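Long-range contacts in protein - conserved hypothetical (Bacillus anthracis, PDB 4LES), which is of unknown function but folds as a small single-chain domain of two main antiparallel beta sheets packed face to face: residues E116-N121 / V174-K179; M127-L132 / S163-E168; I67-Y72 / V87-E92; P133-V138 / W193-N198. One frame throughout, in Å; residues are numbered along the deposited sequence. Where two conformers were deposited one is given.

Contact 1: residues E116-N121 / V174-K179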
# COMPACT_ATOMS: atom_id res chain seq x y z
N GLU A 116 1.59 2.20 -2.13
CA GLU A 116 3.03 1.99 -1.91
C GLU A 116 3.47 2.79 -0.68
O GLU A 116 3.34 4.00 -0.64
CB GLU A 116 3.84 2.44 -3.11
CG GLU A 116 3.67 1.55 -4.32
CD GLU A 116 4.57 1.97 -5.47
OE1 GLU A 116 5.01 3.15 -5.50
OE2 GLU A 116 4.82 1.12 -6.36
N ALA A 117 4.01 2.09 0.29
CA ALA A 117 4.43 2.71 1.53
C ALA A 117 5.65 2.03 2.08
O ALA A 117 5.99 0.92 1.68
CB ALA A 117 3.30 2.59 2.55
N GLU A 118 6.31 2.70 3.00
CA GLU A 118 7.46 2.10 3.67
C GLU A 118 7.63 2.68 5.09
O GLU A 118 7.17 3.78 5.36
CB GLU A 118 8.71 2.25 2.82
CG GLU A 118 9.10 3.68 2.49
CD GLU A 118 10.29 3.72 1.53
OE1 GLU A 118 10.34 2.86 0.63
OE2 GLU A 118 11.14 4.62 1.68
N GLY A 119 8.25 1.92 5.98
CA GLY A 119 8.45 2.36 7.35
C GLY A 119 9.92 2.29 7.72
O GLY A 119 10.59 1.35 7.35
N LYS A 120 10.38 3.29 8.45
CA LYS A 120 11.76 3.38 8.89
C LYS A 120 11.78 3.41 10.42
O LYS A 120 11.08 4.20 11.03
CB LYS A 120 12.38 4.67 8.34
CG LYS A 120 13.86 4.90 8.60
CD LYS A 120 14.27 6.21 7.91
CE LYS A 120 15.74 6.28 7.52
NZ LYS A 120 16.65 6.55 8.65
N ASN A 121 12.56 2.54 11.02
CA ASN A 121 12.69 2.50 12.46
C ASN A 121 13.52 3.71 12.81
O ASN A 121 14.68 3.78 12.41
CB ASN A 121 13.40 1.20 12.89
CG ASN A 121 13.70 1.15 14.39
OD1 ASN A 121 13.35 2.06 15.17
ND2 ASN A 121 14.38 0.07 14.80
N VAL A 174 14.78 0.47 6.81
CA VAL A 174 13.52 0.76 6.14
C VAL A 174 12.90 -0.54 5.62
O VAL A 174 13.59 -1.39 5.09
CB VAL A 174 13.73 1.71 4.96
CG1 VAL A 174 12.40 2.08 4.34
CG2 VAL A 174 14.45 2.98 5.41
N LYS A 175 11.60 -0.67 5.75
CA LYS A 175 10.88 -1.86 5.29
C LYS A 175 9.68 -1.48 4.43
O LYS A 175 8.82 -0.71 4.85
CB LYS A 175 10.47 -2.67 6.52
CG LYS A 175 9.26 -3.57 6.38
CD LYS A 175 9.40 -4.69 5.34
CE LYS A 175 8.14 -5.57 5.36
NZ LYS A 175 7.80 -6.20 4.06
N ARG A 176 9.63 -2.02 3.22
CA ARG A 176 8.52 -1.77 2.31
C ARG A 176 7.25 -2.36 2.88
O ARG A 176 7.29 -3.39 3.51
CB ARG A 176 8.74 -2.37 0.92
CG ARG A 176 9.82 -1.72 0.06
CD ARG A 176 9.69 -0.20 -0.09
NE ARG A 176 8.35 0.29 -0.49
CZ ARG A 176 7.95 0.61 -1.73
NH1 ARG A 176 8.77 0.52 -2.78
NH2 ARG A 176 6.72 1.03 -1.93
N GLN A 177 6.14 -1.67 2.70
CA GLN A 177 4.84 -2.14 3.19
C GLN A 177 3.75 -1.78 2.18
O GLN A 177 2.86 -0.96 2.43
CB GLN A 177 4.50 -1.71 4.67
CG GLN A 177 4.81 -0.28 5.13
CD GLN A 177 4.29 0.07 6.56
OE1 GLN A 177 4.90 0.86 7.29
NE2 GLN A 177 3.16 -0.53 6.94
N ASN A 178 3.87 -2.40 1.01
CA ASN A 178 2.90 -2.22 -0.05
C ASN A 178 1.58 -2.92 0.27
O ASN A 178 1.61 -4.04 0.73
CB ASN A 178 3.46 -2.73 -1.38
CG ASN A 178 4.64 -1.89 -1.85
OD1 ASN A 178 4.70 -0.69 -1.59
ND2 ASN A 178 5.59 -2.51 -2.49
N LYS A 179 0.46 -2.26 0.08
CA LYS A 179 -0.85 -2.90 0.29
C LYS A 179 -1.56 -2.94 -1.05
O LYS A 179 -1.45 -1.99 -1.85
CB LYS A 179 -1.75 -2.05 1.19
CG LYS A 179 -1.12 -1.45 2.41
CD LYS A 179 -0.73 -2.50 3.41
CE LYS A 179 -0.44 -1.78 4.72
NZ LYS A 179 0.38 -2.60 5.63
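Glu118 and Lys120 pair with Arg176 and Val174 where strand 174-184 runs antiparallel along strand 110-121, at the border of a four-stranded antiparallel sheet. The short strand axes come within 4.5 Å at 157°. Gly119 and Lys175 form the hydrogen-bonded pair: Lys175 N gives to Gly119 O (2.8 Å) and Gly119 N to Lys175 O (2.9 Å). Past Arg176 the second strand breaks, and the carbonyl of Ala117 takes two donors from opposite faces of its plane. Gln177 N binds Ala117 O at 2.8 Å, and Arg176 NE reaches the same Ala117 O at 3.3 Å, almost straight at 170°. Bends at chi2 and chi3 swing the guanidinium across to the neighbouring strand, where NE makes that second bond. The oxygen lies in the guanidinium plane, whereas Glu118 OE1, 3.4 Å from Arg176 NE, stands well out of it, a salt bridge of charge alone; this carboxylate also pairs with Lys88. Glu116 sends its acid group on to Tyr155. On the same face Val174 CG2 packs against Lys120 CG. Asn178, whose ND2 binds Asp156, turns OD1 back to Ala117 N in a weak bond of 3.4 Å.

Contact 2: residues M127-L132 / S163-E168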
# COMPACT_ATOMS: atom_id res chain seq x y z
N MSE A 127 13.11 -2.83 16.47
CA MSE A 127 11.70 -2.82 16.83
C MSE A 127 11.06 -3.88 16.00
O MSE A 127 11.53 -4.19 14.90
CB MSE A 127 11.08 -1.45 16.56
CG MSE A 127 11.77 -0.29 17.30
SE MSE A 127 11.80 -0.51 19.27
CE MSE A 127 10.15 -1.58 19.44
N LYS A 128 9.97 -4.45 16.49
CA LYS A 128 9.27 -5.51 15.80
C LYS A 128 8.42 -5.00 14.66
O LYS A 128 7.75 -3.96 14.77
CB LYS A 128 8.37 -6.26 16.77
CG LYS A 128 9.10 -6.77 18.00
CD LYS A 128 8.18 -7.57 18.91
CE LYS A 128 7.63 -8.80 18.21
NZ LYS A 128 6.96 -9.72 19.17
N LEU A 129 8.43 -5.78 13.59
CA LEU A 129 7.68 -5.53 12.38
C LEU A 129 6.19 -5.40 12.73
O LEU A 129 5.46 -4.61 12.13
CB LEU A 129 7.87 -6.71 11.43
CG LEU A 129 7.73 -6.51 9.95
CD1 LEU A 129 8.84 -5.58 9.49
CD2 LEU A 129 7.80 -7.84 9.22
N ALA A 130 5.77 -6.17 13.73
CA ALA A 130 4.38 -6.14 14.20
C ALA A 130 3.96 -4.75 14.67
O ALA A 130 2.78 -4.41 14.63
CB ALA A 130 4.18 -7.15 15.33
N PHE A 131 4.91 -3.93 15.12
CA PHE A 131 4.55 -2.59 15.55
C PHE A 131 4.55 -1.57 14.42
O PHE A 131 4.31 -0.42 14.67
CB PHE A 131 5.45 -2.13 16.69
CG PHE A 131 5.37 -3.00 17.93
CD1 PHE A 131 4.14 -3.43 18.43
CD2 PHE A 131 6.51 -3.33 18.62
CE1 PHE A 131 4.05 -4.20 19.58
CE2 PHE A 131 6.44 -4.09 19.80
CZ PHE A 131 5.20 -4.53 20.27
N LEU A 132 4.82 -1.96 13.18
CA LEU A 132 4.73 -0.98 12.08
C LEU A 132 3.34 -0.35 12.05
O LEU A 132 2.36 -1.05 12.18
CB LEU A 132 5.01 -1.61 10.72
CG LEU A 132 6.45 -1.60 10.25
CD1 LEU A 132 6.55 -2.37 8.94
CD2 LEU A 132 6.94 -0.18 10.04
N SER A 163 12.27 -11.31 -1.22
CA SER A 163 13.16 -11.68 -0.14
C SER A 163 12.27 -11.78 1.05
O SER A 163 11.45 -10.90 1.27
CB SER A 163 14.24 -10.61 0.09
OG SER A 163 14.98 -10.85 1.28
N SER A 164 12.37 -12.86 1.81
CA SER A 164 11.60 -12.97 3.03
C SER A 164 12.01 -11.81 3.92
O SER A 164 13.18 -11.41 3.94
CB SER A 164 11.82 -14.31 3.76
OG SER A 164 11.07 -15.34 3.16
N ILE A 165 11.03 -11.26 4.62
CA ILE A 165 11.29 -10.18 5.52
C ILE A 165 11.63 -10.71 6.91
O ILE A 165 11.28 -11.84 7.28
CB ILE A 165 10.16 -9.12 5.55
CG1 ILE A 165 8.76 -9.73 5.77
CG2 ILE A 165 10.17 -8.34 4.24
CD1 ILE A 165 8.53 -10.32 7.13
N THR A 166 12.32 -9.86 7.64
CA THR A 166 12.77 -10.17 8.97
C THR A 166 11.68 -9.81 9.98
O THR A 166 10.77 -9.06 9.67
CB THR A 166 14.04 -9.37 9.24
OG1 THR A 166 13.73 -7.98 9.17
CG2 THR A 166 15.09 -9.69 8.17
N LYS A 167 11.78 -10.35 11.18
CA LYS A 167 10.78 -10.09 12.19
C LYS A 167 10.98 -8.73 12.91
O LYS A 167 10.06 -8.24 13.57
CB LYS A 167 10.75 -11.23 13.20
CG LYS A 167 10.16 -12.52 12.64
CD LYS A 167 9.94 -13.54 13.75
CE LYS A 167 9.18 -14.77 13.27
NZ LYS A 167 8.94 -15.74 14.40
N GLU A 168 12.16 -8.15 12.80
CA GLU A 168 12.43 -6.87 13.41
C GLU A 168 13.19 -5.98 12.46
O GLU A 168 13.93 -6.48 11.62
CB GLU A 168 13.23 -7.05 14.68
CG GLU A 168 12.50 -7.90 15.71
CD GLU A 168 13.19 -7.93 17.04
OE1 GLU A 168 14.37 -7.54 17.11
OE2 GLU A 168 12.54 -8.36 18.03
O HOH W 1 7.66 -8.61 14.30
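Leu129 meets the loop before strand 168-169 through both its backbone and its side chain. The backbone part is a small antiparallel ladder, with Lys128 opposite Glu168 as a non-hydrogen-bonded pair. Next to it, Leu129 N points almost straight at Lys167 O (3.0 Å, 177°), approaching from above the carbonyl plane. Water 1 gives a hydrogen bond to the same Lys167 O at 2.5 Å and accepts one from Ala130 N, so it bridges the loop to the first turn of the 3-10 segment 129-131. That turn is closed by Phe131 N bonding back to Lys128 O.

Apolar contact is confined to one branch. Leu129 CG lies opposite the backbone N (chi1 -154°), which carries CD2 over to the loop; there CD2 is 3.2 Å from Thr166 O and tight against Ile165 CD1, the two side chains crossing at about a right angle. Lys175 of strand 174-184 touches both Leu129 and Ile165.

Among the charged groups, Lys128 and Glu168 touch through the lysine's aliphatic part: Lys128 CG is 3.8 Å from Glu168 OE2, while Lys128 NZ stays 5.9 Å from Glu168 OE2. Within the loop, Thr166 OG1 donates to Glu168 O at 2.9 Å and ties the bend round Lys167.

With one direct hydrogen bond, one water bridge and little apolar area, this surface contact relies on backbone polarity more than on side-chain charge.

Contact 3: residues I67-Y72 / V87-E92; sequences IKEKEY and VKRVVE. With PO4 (phosphate ion), chain E.
The beta hairpin of strands 69-79 and 83-96 forms one edge of the four-stranded sheet, and here Glu69, Glu71 and Arg89 meet beside a bound phosphate ion, probably taken from the crystallisation liquor. The short strand axes lie 4.7 Å apart and run antiparallel at 161°. Two hydrogen-bonded pairs, Lys70 with Glu92 and Tyr72 with Val90, flank the non-hydrogen-bonded pair of Glu71 and Val91. Each hydrogen-bonded pair is closed by two backbone bonds, among them Glu92 N to Lys70 O at 2.8 Å.

On the face of Glu71 and Val91, Arg89 runs out extended from CG to NE. Its NH1 forms a salt bridge with Glu71 OE1 (3.0 Å); the oxygen sits at the guanidinium edge, but the bond is weak at 133°, and the carboxylate plane is turned 79° from that of the guanidinium. NH2 gives a straighter bond to phosphate O3 at 3.1 Å and a weak one to O1, while NE pairs with Glu116 of the next strand. Val91 CG2 lies against one guanidinium face, and Val91 CG1 packs on Glu69 CG at 3.5 Å. The approach of the Glu69 carboxylate to the phosphate is too close to interpret and remains doubtful.

On the other face, water 2 hydrogen-bonds Tyr72 OH at 2.6 Å and donates to Glu92 OE1 at 2.9 Å. It lies in the plane of the tyrosine ring, at its edge. Paired backbone bonds with cross-strand side chains alternating between two faces are typical of an antiparallel beta hairpin.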
# COMPACT_ATOMS: atom_id res chain seq x y z
N ILE A 67 -6.46 2.95 -21.15
CA ILE A 67 -5.67 3.33 -19.98
C ILE A 67 -5.72 2.23 -18.93
O ILE A 67 -6.75 1.97 -18.32
CB ILE A 67 -6.12 4.69 -19.39
CG1 ILE A 67 -6.12 5.78 -20.49
CG2 ILE A 67 -5.25 5.08 -18.21
CD1 ILE A 67 -4.89 5.78 -21.40
N LYS A 68 -4.57 1.62 -18.74
CA LYS A 68 -4.40 0.48 -17.88
C LYS A 68 -4.04 0.82 -16.43
O LYS A 68 -4.10 -0.04 -15.55
CB LYS A 68 -3.26 -0.35 -18.47
CG LYS A 68 -1.94 0.42 -18.50
CD LYS A 68 -0.76 -0.30 -19.13
CE LYS A 68 0.50 0.50 -18.85
NZ LYS A 68 1.71 0.08 -19.62
N GLU A 69 -3.63 2.07 -16.19
CA GLU A 69 -3.15 2.44 -14.87
C GLU A 69 -3.33 3.95 -14.65
O GLU A 69 -3.16 4.76 -15.58
CB GLU A 69 -1.68 1.99 -14.82
CG GLU A 69 -0.88 2.30 -13.59
CD GLU A 69 0.50 1.64 -13.62
OE1 GLU A 69 1.39 2.10 -12.90
OE2 GLU A 69 0.70 0.69 -14.38
N LYS A 70 -3.74 4.31 -13.44
CA LYS A 70 -3.90 5.71 -13.07
C LYS A 70 -3.19 5.90 -11.75
O LYS A 70 -3.41 5.15 -10.77
CB LYS A 70 -5.38 6.09 -12.96
CG LYS A 70 -5.56 7.56 -12.66
CD LYS A 70 -7.00 8.03 -12.86
CE LYS A 70 -7.11 9.48 -12.45
NZ LYS A 70 -8.53 9.89 -12.30
N GLU A 71 -2.31 6.90 -11.71
CA GLU A 71 -1.46 7.12 -10.54
C GLU A 71 -1.77 8.38 -9.73
O GLU A 71 -2.05 9.42 -10.31
CB GLU A 71 -0.01 7.13 -11.00
CG GLU A 71 0.32 5.97 -11.92
CD GLU A 71 1.79 5.95 -12.32
OE1 GLU A 71 2.60 6.55 -11.56
OE2 GLU A 71 2.12 5.32 -13.38
N TYR A 72 -1.69 8.25 -8.40
CA TYR A 72 -1.93 9.36 -7.45
C TYR A 72 -0.69 9.50 -6.54
O TYR A 72 -0.45 8.65 -5.66
CB TYR A 72 -3.16 9.07 -6.61
CG TYR A 72 -4.39 8.87 -7.41
CD1 TYR A 72 -4.70 7.62 -7.92
CD2 TYR A 72 -5.25 9.91 -7.66
CE1 TYR A 72 -5.83 7.42 -8.67
CE2 TYR A 72 -6.40 9.72 -8.42
CZ TYR A 72 -6.68 8.47 -8.94
OH TYR A 72 -7.82 8.26 -9.70
N VAL A 87 4.49 7.38 2.46
CA VAL A 87 3.51 6.93 1.49
C VAL A 87 3.94 7.53 0.16
O VAL A 87 4.03 8.74 0.01
CB VAL A 87 2.08 7.34 1.85
CG1 VAL A 87 1.10 6.85 0.80
CG2 VAL A 87 1.71 6.73 3.20
N LYS A 88 4.23 6.68 -0.81
CA LYS A 88 4.76 7.19 -2.06
C LYS A 88 3.67 7.48 -3.03
O LYS A 88 3.50 8.59 -3.46
CB LYS A 88 5.75 6.19 -2.63
CG LYS A 88 6.92 5.96 -1.70
CD LYS A 88 7.84 4.90 -2.28
CE LYS A 88 9.07 4.76 -1.41
NZ LYS A 88 9.98 3.68 -1.88
N ARG A 89 2.90 6.48 -3.38
CA ARG A 89 1.84 6.71 -4.31
C ARG A 89 0.78 5.67 -4.16
O ARG A 89 0.97 4.66 -3.49
CB ARG A 89 2.37 6.72 -5.72
CG ARG A 89 3.19 5.51 -6.07
CD ARG A 89 3.70 5.57 -7.54
NE ARG A 89 4.20 4.24 -7.82
CZ ARG A 89 4.34 3.67 -9.02
NH1 ARG A 89 4.05 4.31 -10.15
NH2 ARG A 89 4.79 2.42 -9.07
N VAL A 90 -0.37 5.97 -4.77
CA VAL A 90 -1.49 5.05 -4.81
C VAL A 90 -1.69 4.81 -6.30
O VAL A 90 -1.70 5.77 -7.07
CB VAL A 90 -2.75 5.64 -4.19
CG1 VAL A 90 -3.93 4.73 -4.42
CG2 VAL A 90 -2.54 5.91 -2.70
N VAL A 91 -1.83 3.56 -6.71
CA VAL A 91 -2.00 3.23 -8.13
C VAL A 91 -3.23 2.38 -8.38
O VAL A 91 -3.45 1.40 -7.70
CB VAL A 91 -0.79 2.44 -8.64
CG1 VAL A 91 -0.94 2.10 -10.12
CG2 VAL A 91 0.47 3.25 -8.41
N GLU A 92 -4.03 2.78 -9.36
CA GLU A 92 -5.23 2.07 -9.76
C GLU A 92 -4.85 1.31 -11.01
O GLU A 92 -4.44 1.92 -12.01
CB GLU A 92 -6.35 3.08 -10.07
CG GLU A 92 -7.63 2.47 -10.60
CD GLU A 92 -8.69 3.52 -10.92
OE1 GLU A 92 -8.37 4.73 -10.98
OE2 GLU A 92 -9.85 3.13 -11.12
P PO4 E . 4.30 1.38 -12.49
O1 PO4 E . 3.36 1.09 -11.35
O2 PO4 E . 3.91 2.63 -13.22
O3 PO4 E . 5.67 1.56 -11.92
O4 PO4 E . 4.29 0.22 -13.46
O HOH W 2 -9.86 7.21 -10.99

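Contact 4: residues P133-V138 / W193-N198; sequences PSVDLV and WYVVVN
Leu137 CG stands trans to its backbone N (chi1 176°), and Trp193 CG lies opposite its own carbonyl carbon (chi1 -68°); together these rotations bring the leucine branch to the six-membered ring of the indole. Leu137 CG is 3.8 Å from Trp193 CE3, set obliquely to the ring, whose NE1 binds Lys187 O. The short segments 135-138 and 193-197, in the three-stranded sheet, run antiparallel, their directions 157° apart. On the same face as Leu137, Val135 CG1 meets Val195 CG1 at 3.7 Å; the other face has Val138 CG2 against Val196 CG2 at 3.6 Å. The Tyr194 ring turns its edge to Val138 O, and Lys202 makes a cation-pi contact with it.

The backbone pairs Asp136 with Val196 and Val138 with Tyr194 through two bonds each, and Asn198 N adds another to Ser134 O at 2.8 Å. Water 4 links Ser134 N to Asn198 OD1, to which it donates at 2.7 Å, while Asn198 ND2 binds Glu200. Water 3 joins Ser134 OG to Val196 O.

The chemistry thus changes along the ladder: water and amide groups close the end at Ser134 and Asn198, while valines, leucine and indole make the Val135 to Trp193 face apolar and buried against strands 83-96 and 174-184.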
# COMPACT_ATOMS: atom_id res chain seq x y z
N PRO A 133 3.26 0.98 11.88
CA PRO A 133 1.94 1.57 11.88
C PRO A 133 1.05 1.09 10.75
O PRO A 133 1.52 0.78 9.67
CB PRO A 133 2.23 3.06 11.70
CG PRO A 133 3.59 3.25 12.27
CD PRO A 133 4.32 2.00 11.89
N SER A 134 -0.25 1.06 11.01
CA SER A 134 -1.23 0.72 10.00
C SER A 134 -1.26 1.78 8.88
O SER A 134 -1.10 2.99 9.12
CB SER A 134 -2.61 0.69 10.65
OG SER A 134 -2.93 1.97 11.18
N VAL A 135 -1.46 1.32 7.66
CA VAL A 135 -1.63 2.19 6.50
C VAL A 135 -2.85 1.61 5.82
O VAL A 135 -2.79 0.50 5.32
CB VAL A 135 -0.40 2.17 5.55
CG1 VAL A 135 -0.68 3.03 4.32
CG2 VAL A 135 0.87 2.65 6.25
N ASP A 136 -3.96 2.34 5.82
CA ASP A 136 -5.19 1.85 5.22
C ASP A 136 -5.81 2.76 4.18
O ASP A 136 -5.74 3.97 4.29
CB ASP A 136 -6.24 1.67 6.28
CG ASP A 136 -5.85 0.64 7.32
OD1 ASP A 136 -5.37 -0.45 6.97
OD2 ASP A 136 -6.03 0.96 8.48
N LEU A 137 -6.40 2.13 3.18
CA LEU A 137 -7.15 2.79 2.16
C LEU A 137 -8.53 2.98 2.76
O LEU A 137 -9.14 2.02 3.24
CB LEU A 137 -7.25 1.92 0.92
CG LEU A 137 -8.11 2.50 -0.18
CD1 LEU A 137 -7.41 3.71 -0.81
CD2 LEU A 137 -8.39 1.42 -1.21
N VAL A 138 -9.03 4.22 2.71
CA VAL A 138 -10.33 4.54 3.31
C VAL A 138 -11.17 5.35 2.36
O VAL A 138 -10.64 6.24 1.66
CB VAL A 138 -10.16 5.32 4.61
CG1 VAL A 138 -11.50 5.55 5.30
CG2 VAL A 138 -9.22 4.58 5.55
N TRP A 193 -11.35 9.38 -1.79
CA TRP A 193 -10.56 8.35 -1.15
C TRP A 193 -9.39 8.94 -0.40
O TRP A 193 -8.92 10.04 -0.69
CB TRP A 193 -10.13 7.29 -2.18
CG TRP A 193 -11.31 6.52 -2.69
CD1 TRP A 193 -12.23 6.95 -3.60
CD2 TRP A 193 -11.72 5.21 -2.28
NE1 TRP A 193 -13.19 5.98 -3.79
CE2 TRP A 193 -12.91 4.90 -3.00
CE3 TRP A 193 -11.20 4.26 -1.39
CZ2 TRP A 193 -13.59 3.69 -2.85
CZ3 TRP A 193 -11.88 3.05 -1.23
CH2 TRP A 193 -13.06 2.77 -1.97
N TYR A 194 -8.95 8.20 0.61
CA TYR A 194 -7.91 8.66 1.50
C TYR A 194 -6.99 7.54 1.90
O TYR A 194 -7.32 6.34 1.77
CB TYR A 194 -8.57 9.18 2.80
CG TYR A 194 -9.67 10.18 2.60
CD1 TYR A 194 -10.95 9.76 2.27
CD2 TYR A 194 -9.44 11.55 2.72
CE1 TYR A 194 -11.99 10.68 2.07
CE2 TYR A 194 -10.47 12.48 2.53
CZ TYR A 194 -11.73 12.04 2.20
OH TYR A 194 -12.75 12.93 2.00
N VAL A 195 -5.82 7.92 2.38
CA VAL A 195 -4.90 6.97 3.00
C VAL A 195 -4.77 7.41 4.46
O VAL A 195 -4.47 8.57 4.74
CB VAL A 195 -3.53 6.89 2.33
CG1 VAL A 195 -2.62 6.00 3.15
CG2 VAL A 195 -3.67 6.33 0.91
N VAL A 196 -5.08 6.49 5.39
CA VAL A 196 -4.98 6.79 6.82
C VAL A 196 -3.77 6.07 7.43
O VAL A 196 -3.61 4.84 7.30
CB VAL A 196 -6.28 6.44 7.60
CG1 VAL A 196 -6.11 6.65 9.09
CG2 VAL A 196 -7.44 7.29 7.07
N VAL A 197 -2.93 6.85 8.08
CA VAL A 197 -1.72 6.33 8.67
C VAL A 197 -1.77 6.38 10.20
O VAL A 197 -1.96 7.44 10.82
CB VAL A 197 -0.48 7.07 8.13
CG1 VAL A 197 0.78 6.60 8.83
CG2 VAL A 197 -0.35 6.86 6.62
N ASN A 198 -1.63 5.19 10.78
CA ASN A 198 -1.59 4.98 12.21
C ASN A 198 -2.83 5.50 12.89
O ASN A 198 -2.76 5.90 14.04
CB ASN A 198 -0.37 5.70 12.79
CG ASN A 198 -0.01 5.19 14.16
OD1 ASN A 198 -0.09 3.99 14.42
ND2 ASN A 198 0.38 6.08 15.03
O HOH W 3 -4.35 3.67 9.80
O HOH W 4 -1.17 1.55 13.77

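In the fold
Contact 3 closes first along the chain, a local hairpin; contact 1 then opens, with contact 2 nested inside its loop, and contact 4 alternates with both. Contacts 1 and 3 share the four-stranded sheet, their centres about 17 Å apart, and neighbouring strands 83-96 and 110-121 join them by charged side chains. Contact 4 belongs to the three-stranded sheet, which packs on the first through Val195 on Val90 and Val197 on Val87. Contact 2, about 26 Å between centres from contact 3, lies across the chain's centre from it and touches contact 1 through Lys175. The crossed connections thus tie both sheets into one compact domain.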